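Local coordinates for protein lipoteichoic acid primase (Listeria monocytogenes, PDB 4UOP) that belongs to the sulfatase-like family of metal-binding enzymes and comprises an extracellular catalytic domain that holds a magnesium ion, at residues 380-383 / 388-391. Numbering follows the deposited sequence.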
ATOM      1  N   GLY B 380      -0.058  -6.596  13.753  1.00 24.06           N
ATOM      2  CA  GLY B 380       0.208  -7.417  14.926  1.00 23.42           C
ATOM      3  C   GLY B 380       1.502  -8.210  14.801  1.00 22.16           C
ATOM      4  O   GLY B 380       1.932  -8.842  15.762  1.00 22.59           O
ATOM      5  N   SER B 381       2.095  -8.216  13.604  1.00 21.23           N
ATOM      6  CA  SER B 381       3.413  -8.778  13.422  1.00 20.08           C
ATOM      7  C   SER B 381       4.441  -7.923  14.144  1.00 18.93           C
ATOM      8  O   SER B 381       4.322  -6.697  14.152  1.00 19.74           O
ATOM      9  CB  SER B 381       3.787  -8.796  11.940  1.00 19.82           C
ATOM     10  OG  SER B 381       2.931  -9.606  11.185  1.00 20.91           O
ATOM     11  N   TYR B 382       5.469  -8.557  14.713  1.00 18.87           N
ATOM     12  CA  TYR B 382       6.547  -7.817  15.378  1.00 18.33           C
ATOM     13  C   TYR B 382       7.844  -8.615  15.498  1.00 17.40           C
ATOM     14  O   TYR B 382       7.837  -9.859  15.463  1.00 17.18           O
ATOM     15  CB  TYR B 382       6.101  -7.337  16.765  1.00 19.12           C
ATOM     16  CG  TYR B 382       5.773  -8.453  17.709  1.00 19.61           C
ATOM     17  CD1 TYR B 382       6.762  -9.060  18.453  1.00 19.72           C
ATOM     18  CD2 TYR B 382       4.463  -8.917  17.851  1.00 20.02           C
ATOM     19  CE1 TYR B 382       6.475 -10.098  19.317  1.00 20.11           C
ATOM     20  CE2 TYR B 382       4.167  -9.963  18.713  1.00 20.15           C
ATOM     21  CZ  TYR B 382       5.176 -10.539  19.449  1.00 20.49           C
ATOM     22  OH  TYR B 382       4.916 -11.577  20.309  1.00 20.48           O
ATOM     23  N   PHE B 383       8.943  -7.886  15.666  1.00 17.84           N
ATOM     24  CA  PHE B 383      10.267  -8.460  15.910  1.00 17.68           C
ATOM     25  C   PHE B 383      10.743  -8.140  17.322  1.00 17.46           C
ATOM     26  O   PHE B 383      10.657  -6.997  17.738  1.00 18.53           O
ATOM     27  CB  PHE B 383      11.311  -7.861  14.972  1.00 18.27           C
ATOM     28  CG  PHE B 383      10.992  -7.983  13.515  1.00 19.13           C
ATOM     29  CD1 PHE B 383      10.656  -9.196  12.959  1.00 20.58           C
ATOM     30  CD2 PHE B 383      11.108  -6.882  12.681  1.00 19.77           C
ATOM     31  CE1 PHE B 383      10.398  -9.306  11.595  1.00 21.17           C
ATOM     32  CE2 PHE B 383      10.861  -6.979  11.324  1.00 19.77           C
ATOM     33  CZ  PHE B 383      10.498  -8.194  10.778  1.00 20.24           C
ATOM     34  N   MET B 388      10.443 -13.544  16.052  1.00 20.79           N
ATOM     35  CA  MET B 388       9.434 -12.789  15.325  1.00 21.96           C
ATOM     36  C   MET B 388       8.088 -13.487  15.436  1.00 21.46           C
ATOM     37  O   MET B 388       8.023 -14.714  15.510  1.00 20.82           O
ATOM     38  CB  MET B 388       9.815 -12.600  13.848  1.00 24.65           C
ATOM     39  CG  MET B 388       9.826 -13.809  12.940  1.00 28.11           C
ATOM     40  SD  MET B 388       9.646 -13.305  11.197  1.00 33.95           S
ATOM     41  CE  MET B 388       7.908 -12.973  11.097  1.00 35.22           C
ATOM     42  N   TYR B 389       7.026 -12.699  15.507  1.00 20.96           N
ATOM     43  CA  TYR B 389       5.679 -13.227  15.473  1.00 20.52           C
ATOM     44  C   TYR B 389       4.932 -12.675  14.268  1.00 21.15           C
ATOM     45  O   TYR B 389       5.053 -11.501  13.941  1.00 19.34           O
ATOM     46  CB  TYR B 389       4.899 -12.901  16.752  1.00 20.40           C
ATOM     47  CG  TYR B 389       3.480 -13.341  16.597  1.00 20.08           C
ATOM     48  CD1 TYR B 389       3.149 -14.680  16.682  1.00 20.51           C
ATOM     49  CD2 TYR B 389       2.481 -12.433  16.273  1.00 21.36           C
ATOM     50  CE1 TYR B 389       1.848 -15.110  16.498  1.00 20.52           C
ATOM     51  CE2 TYR B 389       1.170 -12.852  16.083  1.00 21.78           C
ATOM     52  CZ  TYR B 389       0.864 -14.194  16.197  1.00 21.62           C
ATOM     53  OH  TYR B 389      -0.426 -14.634  15.992  1.00 22.19           O
ATOM     54  N   GLN B 390       4.157 -13.540  13.616  1.00 21.65           N
ATOM     55  CA  GLN B 390       3.286 -13.131  12.515  1.00 24.78           C
ATOM     56  C   GLN B 390       1.940 -13.842  12.651  1.00 23.90           C
ATOM     57  O   GLN B 390       1.896 -15.068  12.724  1.00 23.11           O
ATOM     58  CB  GLN B 390       3.940 -13.492  11.184  1.00 27.51           C
ATOM     59  CG  GLN B 390       3.232 -12.959   9.952  1.00 31.62           C
ATOM     60  CD  GLN B 390       3.903 -13.391   8.653  1.00 34.93           C
ATOM     61  OE1 GLN B 390       3.229 -13.645   7.644  1.00 40.54           O
ATOM     62  NE2 GLN B 390       5.225 -13.488   8.673  1.00 35.05           N
ATOM     63  N   PRO B 391       0.839 -13.077  12.701  1.00 24.99           N
ATOM     64  CA  PRO B 391      -0.468 -13.738  12.754  1.00 26.22           C
ATOM     65  C   PRO B 391      -0.886 -14.267  11.400  1.00 27.79           C
ATOM     66  O   PRO B 391      -0.236 -13.974  10.381  1.00 28.01           O
ATOM     67  CB  PRO B 391      -1.400 -12.616  13.196  1.00 25.70           C
ATOM     68  CG  PRO B 391      -0.771 -11.384  12.636  1.00 25.60           C
ATOM     69  CD  PRO B 391       0.714 -11.612  12.727  1.00 24.50           C
TER
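Y382 and Y389 face each other across two antiparallel strands and form a hydrogen-bonded pair: Y382 N donates to Y389 O at 3.1 Å, and Y389 N returns a straighter bond (165° at the hydrogen) to Y382 O at 3.0 Å. Both carbonyl oxygens also receive a CA-H contact, from M388 to Y382 O and from S381 to Y389 O. On the face carrying the two tyrosines, Y382 sets CG between its backbone N and carbonyl carbon (chi1 63°), which brings the ring over Y389 CB. Its CB leads through CG to CD2, which only grazes Y389 CB; CE2 then meets both Y389 CB and, at 3.9 Å, Y389 CD2; CZ lies 3.6 Å from Y389 CB; and OH passes the same methylene before hydrogen-bonding to Y387 OH and V414 O. Y389 CB thus makes a CH-pi contact toward the ring's rim, while the two rings meet obliquely, planes at 34°. The Y389 ring turns an edge to G380 O, a buried oxygen without a hydrogen-bond partner, and its own OH bonds to F395 O. On the other face, M388 runs alongside F383, its CB at the ring edge and its SD 4.1 Å from F383 CE1, a Met-aromatic contact. Helix 412-433 covers the tyrosine face and helix 312-315 packs against F383 and M388; this beta hairpin supplies the second and third strands of a five-stranded antiparallel sheet, separate from the larger mixed sheet of the sulfatase-like fold.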